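Local coordinates for flavin-nucleotide-binding protein (Mycobacterium smegmatis, PDB 4YBN) that binds FAD and heme and is probably an oxidoreductase of the split beta-barrel, FMN-binding superfamily, at residues 112-115 with 116-120; 121-124 with 125-128. All blocks are in the same frame, centred on the assembly; numbering follows the deposited sequence. Where two conformers were deposited one is given.

Contact 1: 112-115 with 116-120; sequences EVIA and DDAKR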
ATOM      1  N   GLU A 112      -2.331  -1.054 -22.159  1.00 24.12           N
ATOM      2  CA  GLU A 112      -3.133  -1.336 -23.327  1.00 30.00           C
ATOM      3  C   GLU A 112      -4.534  -1.804 -22.971  1.00 27.02           C
ATOM      4  O   GLU A 112      -4.749  -2.601 -22.020  1.00 21.72           O
ATOM      5  CB  GLU A 112      -2.392  -2.315 -24.276  1.00 37.29           C
ATOM      6  CG  GLU A 112      -2.462  -3.819 -23.997  1.00 54.79           C
ATOM      7  CD  GLU A 112      -1.722  -4.691 -25.063  1.00 67.97           C
ATOM      8  OE1 GLU A 112      -1.489  -4.207 -26.206  1.00 75.14           O
ATOM      9  OE2 GLU A 112      -1.367  -5.871 -24.763  1.00 80.22           O
ATOM     10  N   VAL A 113      -5.503  -1.283 -23.720  1.00 24.59           N
ATOM     11  CA  VAL A 113      -6.901  -1.685 -23.607  1.00 26.07           C
ATOM     12  C   VAL A 113      -7.043  -3.110 -24.072  1.00 24.93           C
ATOM     13  O   VAL A 113      -6.658  -3.432 -25.172  1.00 25.40           O
ATOM     14  CB  VAL A 113      -7.831  -0.797 -24.429  1.00 25.85           C
ATOM     15  CG1 VAL A 113      -9.259  -1.354 -24.466  1.00 28.79           C
ATOM     16  CG2 VAL A 113      -7.876   0.605 -23.841  1.00 24.29           C
ATOM     17  N   ILE A 114      -7.612  -3.969 -23.252  1.00 22.32           N
ATOM     18  CA  ILE A 114      -7.893  -5.322 -23.677  1.00 24.68           C
ATOM     19  C   ILE A 114      -9.073  -5.250 -24.639  1.00 23.75           C
ATOM     20  O   ILE A 114     -10.134  -4.668 -24.342  1.00 23.13           O
ATOM     21  CB  ILE A 114      -8.250  -6.256 -22.475  1.00 26.29           C
ATOM     22  CG1 ILE A 114      -7.078  -6.358 -21.484  1.00 27.28           C
ATOM     23  CG2 ILE A 114      -8.589  -7.677 -22.930  1.00 26.32           C
ATOM     24  CD1 ILE A 114      -5.776  -6.568 -22.157  1.00 33.18           C
ATOM     25  N   ALA A 115      -8.911  -5.892 -25.809  1.00 24.01           N
ATOM     26  CA  ALA A 115      -9.998  -5.922 -26.825  1.00 23.48           C
ATOM     27  C   ALA A 115     -11.232  -6.616 -26.330  1.00 22.92           C
ATOM     28  O   ALA A 115     -11.149  -7.570 -25.502  1.00 20.68           O
ATOM     29  CB  ALA A 115      -9.537  -6.598 -28.141  1.00 26.13           C
ATOM     30  N   ASP A 116     -12.373  -6.204 -26.905  1.00 23.62           N
ATOM     31  CA  ASP A 116     -13.674  -6.748 -26.562  1.00 27.45           C
ATOM     32  C   ASP A 116     -13.689  -8.256 -26.608  1.00 29.51           C
ATOM     33  O   ASP A 116     -14.291  -8.898 -25.760  1.00 30.19           O
ATOM     34  CB  ASP A 116     -14.739  -6.235 -27.542  1.00 35.77           C
ATOM     35  CG  ASP A 116     -15.196  -4.795 -27.238  1.00 40.70           C
ATOM     36  OD1 ASP A 116     -14.621  -4.085 -26.359  1.00 34.76           O
ATOM     37  OD2 ASP A 116     -16.174  -4.377 -27.897  1.00 40.75           O
ATOM     38  N   ASP A 117     -12.996  -8.835 -27.601  1.00 29.32           N
ATOM     39  CA  ASP A 117     -12.967 -10.293 -27.727  1.00 32.27           C
ATOM     40  C   ASP A 117     -12.157 -11.012 -26.625  1.00 27.56           C
ATOM     41  O   ASP A 117     -12.367 -12.193 -26.317  1.00 30.48           O
ATOM     42  CB  ASP A 117     -12.360 -10.692 -29.082  1.00 35.60           C
ATOM     43  CG  ASP A 117     -11.161  -9.807 -29.511  1.00 42.17           C
ATOM     44  OD1 ASP A 117      -9.977 -10.232 -29.384  1.00 44.89           O
ATOM     45  OD2 ASP A 117     -11.417  -8.691 -30.036  1.00 58.71           O
ATOM     46  N   ALA A 118     -11.214 -10.294 -26.050  1.00 26.23           N
ATOM     47  CA  ALA A 118     -10.328 -10.839 -25.060  1.00 23.44           C
ATOM     48  C   ALA A 118     -10.766 -10.520 -23.611  1.00 23.00           C
ATOM     49  O   ALA A 118     -10.232 -11.086 -22.680  1.00 20.74           O
ATOM     50  CB  ALA A 118      -8.928 -10.269 -25.332  1.00 24.83           C
ATOM     51  N   LYS A 119     -11.760  -9.664 -23.423  1.00 21.90           N
ATOM     52  CA  LYS A 119     -12.038  -9.159 -22.073  1.00 24.38           C
ATOM     53  C   LYS A 119     -12.504 -10.287 -21.146  1.00 21.54           C
ATOM     54  O   LYS A 119     -12.042 -10.432 -20.001  1.00 24.62           O
ATOM     55  CB  LYS A 119     -13.154  -8.146 -22.079  1.00 27.53           C
ATOM     56  CG  LYS A 119     -12.918  -6.799 -22.596  1.00 32.23           C
ATOM     57  CD  LYS A 119     -14.235  -6.084 -22.249  1.00 34.21           C
ATOM     58  CE  LYS A 119     -14.118  -4.623 -22.461  1.00 30.29           C
ATOM     59  NZ  LYS A 119     -15.487  -4.069 -22.418  1.00 27.68           N
ATOM     60  N   ARG A 120     -13.371 -11.134 -21.670  1.00 22.40           N
ATOM     61  CA  ARG A 120     -13.929 -12.223 -20.908  1.00 23.34           C
ATOM     62  C   ARG A 120     -12.839 -13.115 -20.321  1.00 24.87           C
ATOM     63  O   ARG A 120     -12.849 -13.473 -19.111  1.00 25.00           O
ATOM     64  CB  ARG A 120     -14.907 -13.024 -21.750  1.00 26.14           C
ATOM     65  CG  ARG A 120     -15.543 -14.167 -20.980  1.00 26.96           C
ATOM     66  CD  ARG A 120     -16.497 -15.032 -21.799  1.00 31.69           C
ATOM     67  NE  ARG A 120     -17.574 -14.292 -22.458  1.00 30.41           N
ATOM     68  CZ  ARG A 120     -18.703 -13.896 -21.873  1.00 30.88           C
ATOM     69  NH1 ARG A 120     -18.958 -14.175 -20.618  1.00 31.09           N
ATOM     70  NH2 ARG A 120     -19.619 -13.206 -22.567  1.00 28.58           N
TER
HETATM   71  O   HOH W   1     -12.090  -2.983 -25.574  1.00 33.98           O
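D116 meets the preceding chain through a water: its OD1 and the backbone O of I114 each accept a bond from the same molecule, both at 2.9 Å. Here the chain passes from strand 110-113 of the split beta-barrel into helix 116-130, so the contact is a strand-to-helix turn. D117 follows, its CG between the backbone N and the carbonyl carbon (chi1 39°), a torsion that swings the carboxylate back toward A115 and sets OD2 3.4 Å from A115 CB. At A118 the backbone closes the turn: its N donates to A115 O over 2.8 Å. This i to i+3 bond is bent, with an N-H...O angle of 139°. The methyl CB of A118 packs 3.6 Å from CG2 of I114, the branch that lies anti to the backbone N of I114, whose backbone is hydrogen-bonded to A151 of strand 149-155. K119 comes last. Beyond CG its chain runs extended, away from the turn, and NZ is hydrogen-bonded to the carbonyl oxygens of L146 and T149, which links helix 116-130 to the end of helix 143-147 and the start of strand 149-155. Near the root of this chain, CG of K119 lies 3.5 Å from A115 O.

Contact 2: 121-124 with 125-128; sequences GYLD and ALTD. With HEM (protoporphyrin IX containing Fe), chain F.
G121, Y122, L123 and D124 each accept, at the carbonyl O, a bond from the backbone N four residues on, in A125, L126, T127 and D128, with N-H...O angles of 153° to 173° that mark a regular alpha-helical turn. Of these, T127 N to L123 O is the straightest and measures 2.7 Å. Among the side chains, L123 and L126 both touch H62, the axial ligand of the heme iron, on strand 58-64. This is the heme-facing side of helix 116-130, packed against the split beta-barrel, and L123 and T127 are part of the wall of the heme pocket. With CG anti to its carbonyl carbon (chi1 -66°), L123 presents CD1 to the vinyl carbon CBC of the heme at 3.6 Å, while its CB lies 4.0 Å from the ring methyl CMC. T127 faces the other vinyl, where OG1 at 2.9 Å and CG2 at 3.2 Å both come unusually near CBB, so the exact placing of this vinyl is doubtful. T127 also packs on S95 of the second subunit, whose Y102 and K164 are hydrogen-bonded to the same heme. A water joins T127 OG1, at 3.0 Å, to D124 OD1, which accepts from it at 3.2 Å. The carboxylate of D124 also comes within about 2 Å, nearest atoms, of a bound nickel ion. Y122 points elsewhere: its ring packs on V60 and its OH is hydrogen-bonded to E58. At the end of this stretch D128 OD1 accepts a bond from the backbone N of T135, linking the helix to helix 134-137.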
ATOM      1  N   GLY A 121     -11.859 -13.421 -21.134  1.00 21.88           N
ATOM      2  CA  GLY A 121     -10.793 -14.323 -20.710  1.00 21.57           C
ATOM      3  C   GLY A 121      -9.887 -13.645 -19.663  1.00 24.54           C
ATOM      4  O   GLY A 121      -9.459 -14.281 -18.687  1.00 25.47           O
ATOM      5  N   TYR A 122      -9.545 -12.366 -19.887  1.00 21.91           N
ATOM      6  CA  TYR A 122      -8.701 -11.642 -18.913  1.00 20.06           C
ATOM      7  C   TYR A 122      -9.432 -11.406 -17.612  1.00 21.12           C
ATOM      8  O   TYR A 122      -8.823 -11.590 -16.543  1.00 23.53           O
ATOM      9  CB  TYR A 122      -8.223 -10.331 -19.478  1.00 19.86           C
ATOM     10  CG  TYR A 122      -6.974 -10.405 -20.299  1.00 23.24           C
ATOM     11  CD1 TYR A 122      -5.727 -10.363 -19.698  1.00 27.52           C
ATOM     12  CD2 TYR A 122      -7.016 -10.575 -21.684  1.00 24.83           C
ATOM     13  CE1 TYR A 122      -4.573 -10.371 -20.441  1.00 25.91           C
ATOM     14  CE2 TYR A 122      -5.838 -10.656 -22.415  1.00 26.60           C
ATOM     15  CZ  TYR A 122      -4.622 -10.532 -21.761  1.00 26.70           C
ATOM     16  OH  TYR A 122      -3.454 -10.585 -22.464  1.00 30.46           O
ATOM     17  N   LEU A 123     -10.744 -11.118 -17.656  1.00 21.66           N
ATOM     18  CA  LEU A 123     -11.479 -10.901 -16.435  1.00 23.55           C
ATOM     19  C   LEU A 123     -11.630 -12.168 -15.586  1.00 25.65           C
ATOM     20  O   LEU A 123     -11.468 -12.133 -14.380  1.00 29.03           O
ATOM     21  CB  LEU A 123     -12.833 -10.245 -16.666  1.00 24.92           C
ATOM     22  CG  LEU A 123     -12.705  -8.827 -17.192  1.00 26.67           C
ATOM     23  CD1 LEU A 123     -14.050  -8.283 -17.600  1.00 31.40           C
ATOM     24  CD2 LEU A 123     -12.096  -7.857 -16.170  1.00 29.68           C
ATOM     25  N   ASP A 124     -11.813 -13.298 -16.236  1.00 28.26           N
ATOM     26  CA  ASP A 124     -11.850 -14.567 -15.585  1.00 27.40           C
ATOM     27  C   ASP A 124     -10.510 -14.788 -14.916  1.00 28.84           C
ATOM     28  O   ASP A 124     -10.446 -15.221 -13.730  1.00 24.11           O
ATOM     29  CB  ASP A 124     -12.132 -15.716 -16.562  1.00 27.58           C
ATOM     30  CG  ASP A 124     -13.624 -15.800 -17.015  1.00 37.09           C
ATOM     31  OD1 ASP A 124     -14.477 -14.967 -16.627  1.00 39.76           O
ATOM     32  OD2 ASP A 124     -13.917 -16.717 -17.811  1.00 42.39           O
ATOM     33  N   ALA A 125      -9.439 -14.591 -15.656  1.00 26.44           N
ATOM     34  CA  ALA A 125      -8.111 -14.798 -15.043  1.00 27.59           C
ATOM     35  C   ALA A 125      -7.880 -13.796 -13.879  1.00 25.77           C
ATOM     36  O   ALA A 125      -7.312 -14.165 -12.888  1.00 26.36           O
ATOM     37  CB  ALA A 125      -7.003 -14.713 -16.055  1.00 29.86           C
ATOM     38  N   LEU A 126      -8.346 -12.562 -14.018  0.80 27.93           N
ATOM     39  CA  LEU A 126      -8.226 -11.543 -12.959  0.80 27.44           C
ATOM     40  C   LEU A 126      -9.000 -11.982 -11.740  0.80 29.92           C
ATOM     41  O   LEU A 126      -8.458 -12.018 -10.624  0.80 26.87           O
ATOM     42  CB  LEU A 126      -8.703 -10.148 -13.443  0.80 29.28           C
ATOM     43  CG  LEU A 126      -8.600  -8.961 -12.458  0.80 28.63           C
ATOM     44  CD1 LEU A 126      -7.193  -8.887 -11.931  0.80 30.85           C
ATOM     45  CD2 LEU A 126      -8.998  -7.562 -13.014  0.80 28.94           C
ATOM     46  N   THR A 127     -10.256 -12.381 -11.935  1.00 28.18           N
ATOM     47  CA  THR A 127     -11.056 -12.877 -10.799  1.00 30.56           C
ATOM     48  C   THR A 127     -10.400 -14.015 -10.001  1.00 29.31           C
ATOM     49  O   THR A 127     -10.385 -13.999  -8.774  1.00 35.29           O
ATOM     50  CB  THR A 127     -12.388 -13.379 -11.338  1.00 27.67           C
ATOM     51  OG1 THR A 127     -13.094 -12.248 -11.813  1.00 29.39           O
ATOM     52  CG2 THR A 127     -13.186 -14.105 -10.289  1.00 31.41           C
ATOM     53  N   ASP A 128      -9.811 -14.953 -10.704  1.00 30.48           N
ATOM     54  CA  ASP A 128      -9.097 -16.049 -10.112  1.00 31.80           C
ATOM     55  C   ASP A 128      -7.799 -15.659  -9.412  1.00 35.60           C
ATOM     56  O   ASP A 128      -7.244 -16.488  -8.749  1.00 35.79           O
ATOM     57  CB  ASP A 128      -8.763 -17.123 -11.147  1.00 34.89           C
ATOM     58  CG  ASP A 128      -9.993 -18.014 -11.525  1.00 43.19           C
ATOM     59  OD1 ASP A 128     -11.092 -17.896 -10.927  1.00 48.22           O
ATOM     60  OD2 ASP A 128      -9.858 -18.803 -12.468  1.00 44.84           O
TER
HETATM   61  CHA HEM F 304     -15.311  -1.781  -9.812  0.51 41.94           C
HETATM   62  CHB HEM F 304     -13.104  -5.401  -7.562  0.51 39.04           C
HETATM   63  CHC HEM F 304     -14.640  -8.526 -10.936  0.51 37.39           C
HETATM   64  CHD HEM F 304     -16.653  -4.838 -13.291  0.51 38.31           C
HETATM   65  C1A HEM F 304     -14.603  -2.504  -8.900  0.51 41.24           C
HETATM   66  C2A HEM F 304     -14.023  -1.950  -7.731  0.51 42.03           C
HETATM   67  C3A HEM F 304     -13.375  -2.972  -7.114  0.51 39.28           C
HETATM   68  C4A HEM F 304     -13.573  -4.147  -7.888  0.51 36.87           C
HETATM   69  CMA HEM F 304     -12.624  -2.842  -5.812  0.51 34.44           C
HETATM   70  CAA HEM F 304     -14.067  -0.502  -7.263  0.51 45.85           C
HETATM   71  CBA HEM F 304     -15.424  -0.038  -6.710  0.51 43.89           C
HETATM   72  CGA HEM F 304     -15.309   1.415  -6.303  0.51 45.95           C
HETATM   73  O1A HEM F 304     -15.335   1.722  -5.085  0.51 39.88           O
HETATM   74  O2A HEM F 304     -15.189   2.323  -7.168  0.51 43.90           O
HETATM   75  C1B HEM F 304     -13.358  -6.585  -8.274  0.51 39.05           C
HETATM   76  C2B HEM F 304     -12.925  -7.870  -7.822  0.51 35.78           C
HETATM   77  C3B HEM F 304     -13.323  -8.778  -8.760  0.51 37.15           C
HETATM   78  C4B HEM F 304     -14.060  -7.996  -9.802  0.51 35.61           C
HETATM   79  CMB HEM F 304     -12.138  -8.186  -6.569  0.51 36.37           C
HETATM   80  CAB HEM F 304     -13.092 -10.238  -8.598  0.51 35.73           C
HETATM   81  CBB HEM F 304     -13.781 -11.144  -9.271  0.51 32.66           C
HETATM   82  C1C HEM F 304     -15.318  -7.803 -11.937  0.51 37.74           C
HETATM   83  C2C HEM F 304     -15.690  -8.309 -13.219  0.51 32.79           C
HETATM   84  C3C HEM F 304     -16.281  -7.249 -13.910  0.51 32.52           C
HETATM   85  C4C HEM F 304     -16.249  -6.098 -13.012  0.51 34.28           C
HETATM   86  CMC HEM F 304     -15.512  -9.722 -13.703  0.51 30.38           C
HETATM   87  CAC HEM F 304     -16.923  -7.308 -15.237  0.51 35.96           C
HETATM   88  CBC HEM F 304     -17.261  -8.422 -15.925  0.51 34.69           C
HETATM   89  C1D HEM F 304     -16.445  -3.725 -12.500  0.51 39.76           C
HETATM   90  C2D HEM F 304     -16.972  -2.395 -12.880  0.51 39.42           C
HETATM   91  C3D HEM F 304     -16.600  -1.574 -11.900  0.51 39.43           C
HETATM   92  C4D HEM F 304     -15.837  -2.377 -10.946  0.51 41.53           C
HETATM   93  CMD HEM F 304     -17.777  -2.003 -14.093  0.51 39.42           C
HETATM   94  CAD HEM F 304     -16.882  -0.114 -11.744  0.51 41.55           C
HETATM   95  CBD HEM F 304     -18.043   0.075 -10.746  0.51 39.85           C
HETATM   96  CGD HEM F 304     -18.648   1.466 -10.820  0.51 38.62           C
HETATM   97  O1D HEM F 304     -19.807   1.654 -11.273  0.51 38.33           O
HETATM   98  O2D HEM F 304     -17.975   2.443 -10.429  0.51 34.75           O
HETATM   99  NA  HEM F 304     -14.320  -3.843  -8.979  0.51 37.90           N
HETATM  100  NB  HEM F 304     -14.051  -6.708  -9.420  0.51 39.46           N
HETATM  101  NC  HEM F 304     -15.597  -6.450 -11.879  0.51 36.32           N
HETATM  102  ND  HEM F 304     -15.781  -3.658 -11.339  0.51 40.09           N
HETATM  103 FE   HEM F 304     -14.914  -5.077 -10.450  0.51 40.71          FE
HETATM  104  O   HOH W   2     -14.513 -14.293 -13.480  1.00 47.91           O

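In the fold
Both contacts use helix 116-130, and they come in series: contact 1 holds the beginning of the helix, contact 2 the turns that follow, with centres 11 Å apart. They also touch directly, CG2 of I114 lying 3.5 Å from CD2 of Y122, so I114 packs against the helix it leads into. Strand 149-155 pairs with both 110-113 and 58-64, so strand 110-113, from which contact 1 starts, and the H62-bearing strand that L123 and L126 touch belong to one antiparallel sheet. Along the helix the surroundings change from the beta-sheet to the heme pocket: contact 1 fastens the start to strand 149-155, and contact 2 lines the cofactor pocket.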